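Oxysterol-binding protein homolog 3 (Saccharomyces cerevisiae, PDB 4IC4) carries lipids in a hydrophobic pocket and moves them between membranes in a phosphoinositide-coupled manner, the part described here being its OSBP-related domain. Local coordinates at residues A125-L130 and T319-R324; I140-V144 and P361-E365; I311-P317 and R385-W390. The contacts are given in a common frame with arbitrary orientation. Residue numbers count along the deposited sequence, not the author numbering.

Interactions 1 and 2 fasten the part of the OSBP-related domain that follows the curled antiparallel sheet to the first two strands of that sheet; interaction 3 joins two pieces of the later part to each other. Interactions 1 and 2, with centres about 11 Å apart, use neighbouring strands, 127-132 and 137-145, where F128 O meets S141 OG at 2.9 Å. The centre of interaction 3 lies about 12 Å from that of interaction 1 and 16 Å from that of interaction 2. Along the chain the segments run 125-130, 140-144, 311-317, 319-324, 361-365, 385-390, so all three contacts cross; the third is linked to the barrel by a salt bridge from E129 OE2 to R385 NE (2.7 Å).

Interaction 1: residues A125-L130 and T319-R324; sequences AETFEL and TDSRLR
E126 OE2 forms a salt bridge with R324 NH1 (2.9 Å), and S321 OG donates to E126 OE1 at 2.6 Å. R324 also pairs with D326. Both R322 NH1 and R322 NH2 donate to E129 O (2.9 Å each), while D320 OD1 accepts from E129 N at 3.0 Å. D320 OD2 takes R322 N (3.0 Å), closing an Asx turn, and forms a salt bridge with R322 NH1 (2.9 Å). The extended backbone at T127 makes a single bridge with D320 (CA-CA 4.7 Å): T127 N donates to T319 O at 3.0 Å and S321 N to T127 O at 2.8 Å. The loop thus borders strand 127-132 of the barrel before the 3-10 segment 321-323, with R324 at the N-cap position of helix 325-331, its side chain about 5 Å from that of E346, which binds phosphatidylinositol 4-phosphate. The p rotamers of T127 and T319 bring their OG1 atoms to 2.7 Å, a hydrogen bond. F128 (chi1 t) sets CE1 over the R322 guanidinium, 3.3 Å from NH1, and packs against helix 71-76.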
loop_
_atom_site.group_PDB
_atom_site.type_symbol
_atom_site.label_atom_id
_atom_site.label_comp_id
_atom_site.label_asym_id
_atom_site.label_seq_id
_atom_site.Cartn_x
_atom_site.Cartn_y
_atom_site.Cartn_z
ATOM N N ALA A 125 16.159 -4.571 -1.942
ATOM C CA ALA A 125 16.429 -5.341 -0.728
ATOM C C ALA A 125 15.967 -4.647 0.549
ATOM O O ALA A 125 16.155 -5.171 1.646
ATOM C CB ALA A 125 17.913 -5.706 -0.636
ATOM N N GLU A 126 15.386 -3.460 0.412
ATOM C CA GLU A 126 14.841 -2.775 1.576
ATOM C C GLU A 126 13.633 -3.624 1.988
ATOM O O GLU A 126 12.977 -4.245 1.146
ATOM C CB GLU A 126 14.390 -1.356 1.204
ATOM C CG GLU A 126 13.719 -0.583 2.338
ATOM C CD GLU A 126 13.476 0.878 1.986
ATOM O OE1 GLU A 126 12.536 1.484 2.543
ATOM O OE2 GLU A 126 14.232 1.425 1.156
ATOM N N THR A 127 13.336 -3.644 3.280
ATOM C CA THR A 127 12.217 -4.425 3.782
ATOM C C THR A 127 11.335 -3.582 4.686
ATOM O O THR A 127 11.700 -2.476 5.081
ATOM C CB THR A 127 12.712 -5.632 4.610
ATOM O OG1 THR A 127 13.568 -5.167 5.664
ATOM C CG2 THR A 127 13.469 -6.613 3.733
ATOM N N PHE A 128 10.153 -4.095 4.979
ATOM C CA PHE A 128 9.270 -3.425 5.911
ATOM C C PHE A 128 8.391 -4.467 6.557
ATOM O O PHE A 128 7.636 -5.164 5.885
ATOM C CB PHE A 128 8.388 -2.366 5.250
ATOM C CG PHE A 128 7.416 -1.727 6.202
ATOM C CD1 PHE A 128 7.874 -0.981 7.287
ATOM C CD2 PHE A 128 6.044 -1.906 6.043
ATOM C CE1 PHE A 128 6.979 -0.424 8.203
ATOM C CE2 PHE A 128 5.140 -1.354 6.952
ATOM C CZ PHE A 128 5.607 -0.609 8.038
ATOM N N GLU A 129 8.519 -4.598 7.869
ATOM C CA GLU A 129 7.696 -5.539 8.602
ATOM C C GLU A 129 6.625 -4.736 9.323
ATOM O O GLU A 129 6.815 -3.555 9.626
ATOM C CB GLU A 129 8.516 -6.304 9.646
ATOM C CG GLU A 129 9.029 -5.430 10.794
ATOM C CD GLU A 129 9.411 -6.237 12.027
ATOM O OE1 GLU A 129 8.865 -5.948 13.109
ATOM O OE2 GLU A 129 10.256 -7.148 11.923
ATOM N N LEU A 130 5.498 -5.380 9.590
ATOM C CA LEU A 130 4.415 -4.733 10.309
ATOM C C LEU A 130 3.652 -5.774 11.104
ATOM O O LEU A 130 2.925 -6.599 10.547
ATOM C CB LEU A 130 3.464 -4.007 9.351
ATOM C CG LEU A 130 2.293 -3.300 10.048
ATOM C CD1 LEU A 130 2.810 -2.214 10.990
ATOM C CD2 LEU A 130 1.368 -2.704 9.005
ATOM N N THR A 319 17.768 -3.547 7.134
ATOM C CA THR A 319 17.035 -3.074 5.965
ATOM C C THR A 319 15.628 -2.491 6.113
ATOM O O THR A 319 15.045 -2.055 5.119
ATOM C CB THR A 319 16.928 -4.228 4.950
ATOM O OG1 THR A 319 16.285 -5.340 5.584
ATOM C CG2 THR A 319 18.315 -4.673 4.472
ATOM N N ASP A 320 15.070 -2.474 7.319
ATOM C CA ASP A 320 13.705 -1.971 7.481
ATOM C C ASP A 320 13.554 -0.488 7.141
ATOM O O ASP A 320 14.433 0.325 7.444
ATOM C CB ASP A 320 13.226 -2.223 8.910
ATOM C CG ASP A 320 11.716 -2.107 9.052
ATOM O OD1 ASP A 320 11.002 -3.088 8.751
ATOM O OD2 ASP A 320 11.239 -1.030 9.464
ATOM N N SER A 321 12.433 -0.133 6.518
ATOM C CA SER A 321 12.176 1.260 6.150
ATOM C C SER A 321 12.248 2.202 7.353
ATOM O O SER A 321 12.572 3.380 7.201
ATOM C CB SER A 321 10.800 1.401 5.495
ATOM O OG SER A 321 10.729 0.699 4.267
ATOM N N ARG A 322 11.941 1.694 8.541
ATOM C CA ARG A 322 11.989 2.528 9.743
ATOM C C ARG A 322 13.409 2.971 10.073
ATOM O O ARG A 322 13.602 3.882 10.880
ATOM C CB ARG A 322 11.436 1.776 10.952
ATOM C CG ARG A 322 9.977 1.372 10.855
ATOM C CD ARG A 322 9.560 0.657 12.123
ATOM N NE ARG A 322 8.189 0.154 12.068
ATOM C CZ ARG A 322 7.816 -0.948 11.428
ATOM N NH1 ARG A 322 8.709 -1.682 10.774
ATOM N NH2 ARG A 322 6.544 -1.329 11.456
ATOM N N LEU A 323 14.398 2.328 9.459
ATOM C CA LEU A 323 15.788 2.665 9.729
ATOM C C LEU A 323 16.400 3.591 8.680
ATOM O O LEU A 323 17.571 3.963 8.781
ATOM C CB LEU A 323 16.616 1.380 9.866
ATOM C CG LEU A 323 16.120 0.425 10.961
ATOM C CD1 LEU A 323 17.022 -0.802 11.033
ATOM C CD2 LEU A 323 16.081 1.150 12.304
ATOM N N ARG A 324 15.617 3.974 7.675
ATOM C CA ARG A 324 16.134 4.872 6.645
ATOM C C ARG A 324 16.334 6.273 7.202
ATOM O O ARG A 324 15.409 6.884 7.744
ATOM C CB ARG A 324 15.203 4.912 5.430
ATOM C CG ARG A 324 15.431 3.730 4.513
ATOM C CD ARG A 324 14.722 3.852 3.188
ATOM N NE ARG A 324 15.070 5.055 2.437
ATOM C CZ ARG A 324 14.823 5.194 1.139
ATOM N NH1 ARG A 324 14.247 4.203 0.470
ATOM N NH2 ARG A 324 15.116 6.323 0.509
HETATM O O HOH W 1 12.220 -5.380 7.975
#

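Interaction 2: residues I140-V144 and P361-E365; sequences ISEKV and PKYFE
Two hydrogen bonds centre this contact on one carboxylate: E142, extended with chi1 and chi2 both t, accepts from K362 N at OE2 (2.8 Å) and from Y363 N at OE1 (2.9 Å). A buried acidic side chain thereby binds successive backbone amides of the turn leading into strand 364-368. No backbone pairing joins the segments; the closest CA atoms are those of V144 and P361, 5.4 Å apart. Along residues 140-144 of strand 137-145, the CA-CB bonds of I140 and E142 point toward 361-365, those of S141 and K143 away. Apolar contacts flank the carboxylate: V144 CG1 (chi1 m) lies 4.0 Å from both P361 CB and F364 CB, and I140 CG2 is 4.1 Å from F364 CZ. F364, chi1 m, turns its ring edge to E142 OE1 (3.5 Å from CD2) and I140 O (3.6 Å from CZ). W372 of strand 371-374 touches V144, P361 and F364, and Y381 of helix 381-386 meets the Y363 ring edge-to-face, so the small hairpin 364-374 packs against the barrel sheet.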
loop_
_atom_site.group_PDB
_atom_site.type_symbol
_atom_site.label_atom_id
_atom_site.label_comp_id
_atom_site.label_asym_id
_atom_site.label_seq_id
_atom_site.Cartn_x
_atom_site.Cartn_y
_atom_site.Cartn_z
ATOM N N ILE A 140 5.239 -8.944 6.161
ATOM C CA ILE A 140 6.629 -8.714 5.804
ATOM C C ILE A 140 6.629 -8.366 4.315
ATOM O O ILE A 140 5.853 -8.921 3.535
ATOM C CB ILE A 140 7.544 -9.942 6.070
ATOM C CG1 ILE A 140 8.980 -9.604 5.653
ATOM C CG2 ILE A 140 7.059 -11.157 5.299
ATOM C CD1 ILE A 140 9.578 -8.413 6.382
ATOM N N SER A 141 7.468 -7.412 3.932
ATOM C CA SER A 141 7.564 -6.996 2.543
ATOM C C SER A 141 9.018 -6.705 2.195
ATOM O O SER A 141 9.832 -6.406 3.073
ATOM C CB SER A 141 6.700 -5.755 2.294
ATOM O OG SER A 141 7.129 -4.639 3.057
ATOM N N GLU A 142 9.335 -6.791 0.910
ATOM C CA GLU A 142 10.694 -6.560 0.444
ATOM C C GLU A 142 10.684 -6.092 -1.007
ATOM O O GLU A 142 9.848 -6.528 -1.799
ATOM C CB GLU A 142 11.490 -7.870 0.573
ATOM C CG GLU A 142 12.942 -7.806 0.124
ATOM C CD GLU A 142 13.743 -9.055 0.503
ATOM O OE1 GLU A 142 13.167 -10.163 0.536
ATOM O OE2 GLU A 142 14.960 -8.928 0.755
ATOM N N LYS A 143 11.583 -5.176 -1.352
ATOM C CA LYS A 143 11.678 -4.753 -2.743
ATOM C C LYS A 143 12.568 -5.824 -3.366
ATOM O O LYS A 143 13.748 -5.933 -3.019
ATOM C CB LYS A 143 12.336 -3.384 -2.877
ATOM C CG LYS A 143 12.429 -2.933 -4.328
ATOM C CD LYS A 143 12.962 -1.527 -4.444
ATOM C CE LYS A 143 13.038 -1.098 -5.901
ATOM N NZ LYS A 143 13.518 0.306 -6.028
ATOM N N VAL A 144 12.004 -6.621 -4.272
ATOM C CA VAL A 144 12.743 -7.723 -4.885
ATOM C C VAL A 144 13.374 -7.454 -6.252
ATOM O O VAL A 144 14.178 -8.256 -6.738
ATOM C CB VAL A 144 11.848 -8.984 -4.978
ATOM C CG1 VAL A 144 11.400 -9.401 -3.579
ATOM C CG2 VAL A 144 10.631 -8.707 -5.856
ATOM N N PRO A 361 17.578 -10.037 -2.863
ATOM C CA PRO A 361 16.496 -10.088 -1.873
ATOM C C PRO A 361 16.680 -11.360 -1.050
ATOM O O PRO A 361 17.208 -12.357 -1.549
ATOM C CB PRO A 361 15.229 -10.095 -2.733
ATOM C CG PRO A 361 15.693 -10.662 -4.044
ATOM C CD PRO A 361 17.039 -10.012 -4.231
ATOM N N LYS A 362 16.236 -11.333 0.202
ATOM C CA LYS A 362 16.442 -12.470 1.093
ATOM C C LYS A 362 15.237 -13.279 1.557
ATOM O O LYS A 362 15.381 -14.456 1.890
ATOM C CB LYS A 362 17.158 -11.989 2.357
ATOM C CG LYS A 362 18.406 -11.151 2.133
ATOM C CD LYS A 362 19.536 -11.979 1.557
ATOM C CE LYS A 362 20.867 -11.252 1.670
ATOM N NZ LYS A 362 20.915 -9.968 0.919
ATOM N N TYR A 363 14.059 -12.667 1.579
ATOM C CA TYR A 363 12.886 -13.340 2.132
ATOM C C TYR A 363 11.820 -13.838 1.173
ATOM O O TYR A 363 10.841 -14.462 1.591
ATOM C CB TYR A 363 12.282 -12.407 3.186
ATOM C CG TYR A 363 13.370 -11.841 4.069
ATOM C CD1 TYR A 363 14.152 -12.684 4.860
ATOM C CD2 TYR A 363 13.701 -10.485 4.030
ATOM C CE1 TYR A 363 15.240 -12.200 5.577
ATOM C CE2 TYR A 363 14.790 -9.984 4.749
ATOM C CZ TYR A 363 15.556 -10.852 5.517
ATOM O OH TYR A 363 16.645 -10.380 6.206
ATOM N N PHE A 364 12.020 -13.568 -0.109
ATOM C CA PHE A 364 11.086 -13.989 -1.142
ATOM C C PHE A 364 11.874 -14.609 -2.281
ATOM O O PHE A 364 13.017 -14.223 -2.533
ATOM C CB PHE A 364 10.303 -12.783 -1.674
ATOM C CG PHE A 364 9.370 -12.178 -0.672
ATOM C CD1 PHE A 364 8.039 -12.575 -0.615
ATOM C CD2 PHE A 364 9.825 -11.225 0.233
ATOM C CE1 PHE A 364 7.176 -12.033 0.331
ATOM C CE2 PHE A 364 8.965 -10.678 1.185
ATOM C CZ PHE A 364 7.639 -11.084 1.232
ATOM N N GLU A 365 11.257 -15.568 -2.963
ATOM C CA GLU A 365 11.891 -16.231 -4.093
ATOM C C GLU A 365 10.969 -16.111 -5.300
ATOM O O GLU A 365 9.747 -16.124 -5.162
ATOM C CB GLU A 365 12.156 -17.703 -3.767
ATOM C CG GLU A 365 10.909 -18.520 -3.482
ATOM C CD GLU A 365 11.236 -19.951 -3.099
ATOM O OE1 GLU A 365 10.294 -20.747 -2.905
ATOM O OE2 GLU A 365 12.438 -20.276 -2.989
#

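Interaction 3: residues I311-P317 and R385-W390; sequences IEKGNLP and RKKHDW
R385, near the end of helix 381-386, extends its side chain with chi1 to chi3 all t to the irregular loop 311-317. There NH2 donates to I311 O at 2.9 Å, and one water joins the same carbonyl (2.9 Å) to R385 NH1 (3.0 Å). N315 CB sits over a face of the guanidinium, 3.6 Å from R385 NH2, and R385 NE forms a salt bridge with E129 of strand 127-132. The loop itself turns at G314 (phi 76°), with N315 N donating to E312 O at 2.8 Å. H388 has a left-handed backbone (phi 52°, psi 39°) and is the C-prime residue of a Schellman motif, in which D389 N returns to R384 O and H388 N makes a weak hydrogen bond to R385 O (3.3 Å). This reversal ends the helix, and H388 CE1 approaches G314 O to 3.2 Å. A second water gathers N315 O (2.8 Å), R385 O (2.8 Å), H388 ND1 (2.7 Å) and W390 NE1 (3.2 Å). D389 then centres an inverse gamma turn. W390, chi1 m, points its CA-CB bond toward the loop; P317 CB stands 3.6 Å from the centroid of the six-membered ring of W390, 11° off the normal, a CH-pi contact over the face. A third water accepts weakly from W390 NE1 (3.1 Å) and donates to G314 O (2.9 Å) and L316 O (3.0 Å), while the Y381 ring meets the indole with the planes at about 45°.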
loop_
_atom_site.group_PDB
_atom_site.type_symbol
_atom_site.label_atom_id
_atom_site.label_comp_id
_atom_site.label_asym_id
_atom_site.label_seq_id
_atom_site.Cartn_x
_atom_site.Cartn_y
_atom_site.Cartn_z
ATOM N N ILE A 311 7.783 -3.276 19.960
ATOM C CA ILE A 311 7.638 -4.449 19.110
ATOM C C ILE A 311 8.848 -4.587 18.196
ATOM O O ILE A 311 9.382 -5.680 18.012
ATOM C CB ILE A 311 6.373 -4.354 18.230
ATOM C CG1 ILE A 311 5.122 -4.419 19.105
ATOM C CG2 ILE A 311 6.369 -5.481 17.196
ATOM C CD1 ILE A 311 3.837 -4.255 18.335
ATOM N N GLU A 312 9.292 -3.461 17.646
ATOM C CA GLU A 312 10.415 -3.445 16.718
ATOM C C GLU A 312 11.792 -3.200 17.324
ATOM O O GLU A 312 12.799 -3.648 16.769
ATOM C CB GLU A 312 10.189 -2.381 15.635
ATOM C CG GLU A 312 8.961 -2.574 14.749
ATOM C CD GLU A 312 7.669 -2.086 15.387
ATOM O OE1 GLU A 312 7.728 -1.308 16.366
ATOM O OE2 GLU A 312 6.587 -2.469 14.899
ATOM N N LYS A 313 11.843 -2.488 18.447
ATOM C CA LYS A 313 13.116 -2.139 19.073
ATOM C C LYS A 313 14.084 -3.298 19.254
ATOM O O LYS A 313 13.813 -4.239 20.004
ATOM C CB LYS A 313 12.888 -1.455 20.431
ATOM C CG LYS A 313 14.185 -0.995 21.101
ATOM C CD LYS A 313 13.945 -0.422 22.492
ATOM C CE LYS A 313 15.258 -0.049 23.171
ATOM N NZ LYS A 313 15.048 0.412 24.575
ATOM N N GLY A 314 15.209 -3.207 18.549
ATOM C CA GLY A 314 16.253 -4.214 18.626
ATOM C C GLY A 314 15.975 -5.509 17.890
ATOM O O GLY A 314 16.785 -6.433 17.937
ATOM N N ASN A 315 14.845 -5.570 17.189
ATOM C CA ASN A 315 14.443 -6.778 16.468
ATOM C C ASN A 315 14.493 -6.661 14.950
ATOM O O ASN A 315 14.325 -7.655 14.247
ATOM C CB ASN A 315 13.010 -7.154 16.854
ATOM C CG ASN A 315 12.851 -7.411 18.336
ATOM O OD1 ASN A 315 11.824 -7.076 18.932
ATOM N ND2 ASN A 315 13.861 -8.017 18.940
ATOM N N LEU A 316 14.711 -5.457 14.445
ATOM C CA LEU A 316 14.725 -5.254 13.002
ATOM C C LEU A 316 16.031 -5.561 12.294
ATOM O O LEU A 316 17.111 -5.443 12.872
ATOM C CB LEU A 316 14.366 -3.801 12.679
ATOM C CG LEU A 316 13.037 -3.229 13.169
ATOM C CD1 LEU A 316 13.015 -1.731 12.882
ATOM C CD2 LEU A 316 11.874 -3.942 12.479
ATOM N N PRO A 317 15.943 -5.993 11.029
ATOM C CA PRO A 317 17.138 -6.288 10.240
ATOM C C PRO A 317 17.631 -4.896 9.826
ATOM O O PRO A 317 16.898 -3.916 9.949
ATOM C CB PRO A 317 16.583 -7.080 9.061
ATOM C CG PRO A 317 15.234 -6.456 8.865
ATOM C CD PRO A 317 14.721 -6.346 10.286
ATOM N N ARG A 385 14.120 -13.505 12.725
ATOM C CA ARG A 385 13.757 -12.475 13.689
ATOM C C ARG A 385 13.769 -12.975 15.132
ATOM O O ARG A 385 14.163 -12.252 16.047
ATOM C CB ARG A 385 12.374 -11.922 13.344
ATOM C CG ARG A 385 12.024 -10.602 14.015
ATOM C CD ARG A 385 10.616 -10.185 13.623
ATOM N NE ARG A 385 10.259 -8.830 14.036
ATOM C CZ ARG A 385 9.977 -8.457 15.280
ATOM N NH1 ARG A 385 10.009 -9.337 16.275
ATOM N NH2 ARG A 385 9.640 -7.196 15.524
ATOM N N LYS A 386 13.344 -14.216 15.322
ATOM C CA LYS A 386 13.282 -14.816 16.650
ATOM C C LYS A 386 14.649 -14.870 17.331
ATOM O O LYS A 386 14.739 -14.835 18.559
ATOM C CB LYS A 386 12.698 -16.224 16.534
ATOM C CG LYS A 386 11.999 -16.737 17.777
ATOM C CD LYS A 386 11.158 -17.961 17.439
ATOM C CE LYS A 386 10.167 -17.655 16.315
ATOM N NZ LYS A 386 9.340 -18.836 15.930
ATOM N N LYS A 387 15.713 -14.937 16.535
ATOM C CA LYS A 387 17.060 -15.013 17.088
ATOM C C LYS A 387 18.007 -13.916 16.606
ATOM O O LYS A 387 19.224 -14.059 16.712
ATOM C CB LYS A 387 17.671 -16.379 16.763
ATOM C CG LYS A 387 16.873 -17.564 17.293
ATOM C CD LYS A 387 17.512 -18.889 16.899
ATOM C CE LYS A 387 17.542 -19.072 15.388
ATOM N NZ LYS A 387 18.221 -20.341 14.998
ATOM N N HIS A 388 17.453 -12.820 16.090
ATOM C CA HIS A 388 18.262 -11.711 15.581
ATOM C C HIS A 388 19.308 -12.236 14.591
ATOM O O HIS A 388 20.443 -11.763 14.572
ATOM C CB HIS A 388 18.985 -10.991 16.729
ATOM C CG HIS A 388 18.090 -10.577 17.858
ATOM N ND1 HIS A 388 17.059 -9.674 17.702
ATOM C CD2 HIS A 388 18.091 -10.923 19.168
ATOM C CE1 HIS A 388 16.465 -9.481 18.866
ATOM N NE2 HIS A 388 17.073 -10.226 19.773
ATOM N N ASP A 389 18.920 -13.213 13.774
ATOM C CA ASP A 389 19.830 -13.814 12.799
ATOM C C ASP A 389 19.944 -12.972 11.531
ATOM O O ASP A 389 19.364 -13.303 10.491
ATOM C CB ASP A 389 19.351 -15.235 12.469
ATOM C CG ASP A 389 20.247 -15.945 11.470
ATOM O OD1 ASP A 389 21.454 -15.634 11.418
ATOM O OD2 ASP A 389 19.742 -16.833 10.750
ATOM N N TRP A 390 20.710 -11.885 11.629
ATOM C CA TRP A 390 20.898 -10.967 10.506
ATOM C C TRP A 390 22.365 -10.729 10.138
ATOM O O TRP A 390 22.668 -9.775 9.427
ATOM C CB TRP A 390 20.284 -9.601 10.825
ATOM C CG TRP A 390 18.942 -9.609 11.498
ATOM C CD1 TRP A 390 18.656 -9.129 12.746
ATOM C CD2 TRP A 390 17.687 -10.012 10.929
ATOM N NE1 TRP A 390 17.308 -9.196 12.985
ATOM C CE2 TRP A 390 16.686 -9.733 11.889
ATOM C CE3 TRP A 390 17.309 -10.574 9.701
ATOM C CZ2 TRP A 390 15.329 -9.996 11.659
ATOM C CZ3 TRP A 390 15.958 -10.836 9.471
ATOM C CH2 TRP A 390 14.983 -10.545 10.449
HETATM O O HOH W 2 8.605 -8.416 18.755
HETATM O O HOH W 3 17.681 -7.159 15.324
HETATM O O HOH W 4 15.452 -9.880 15.501
#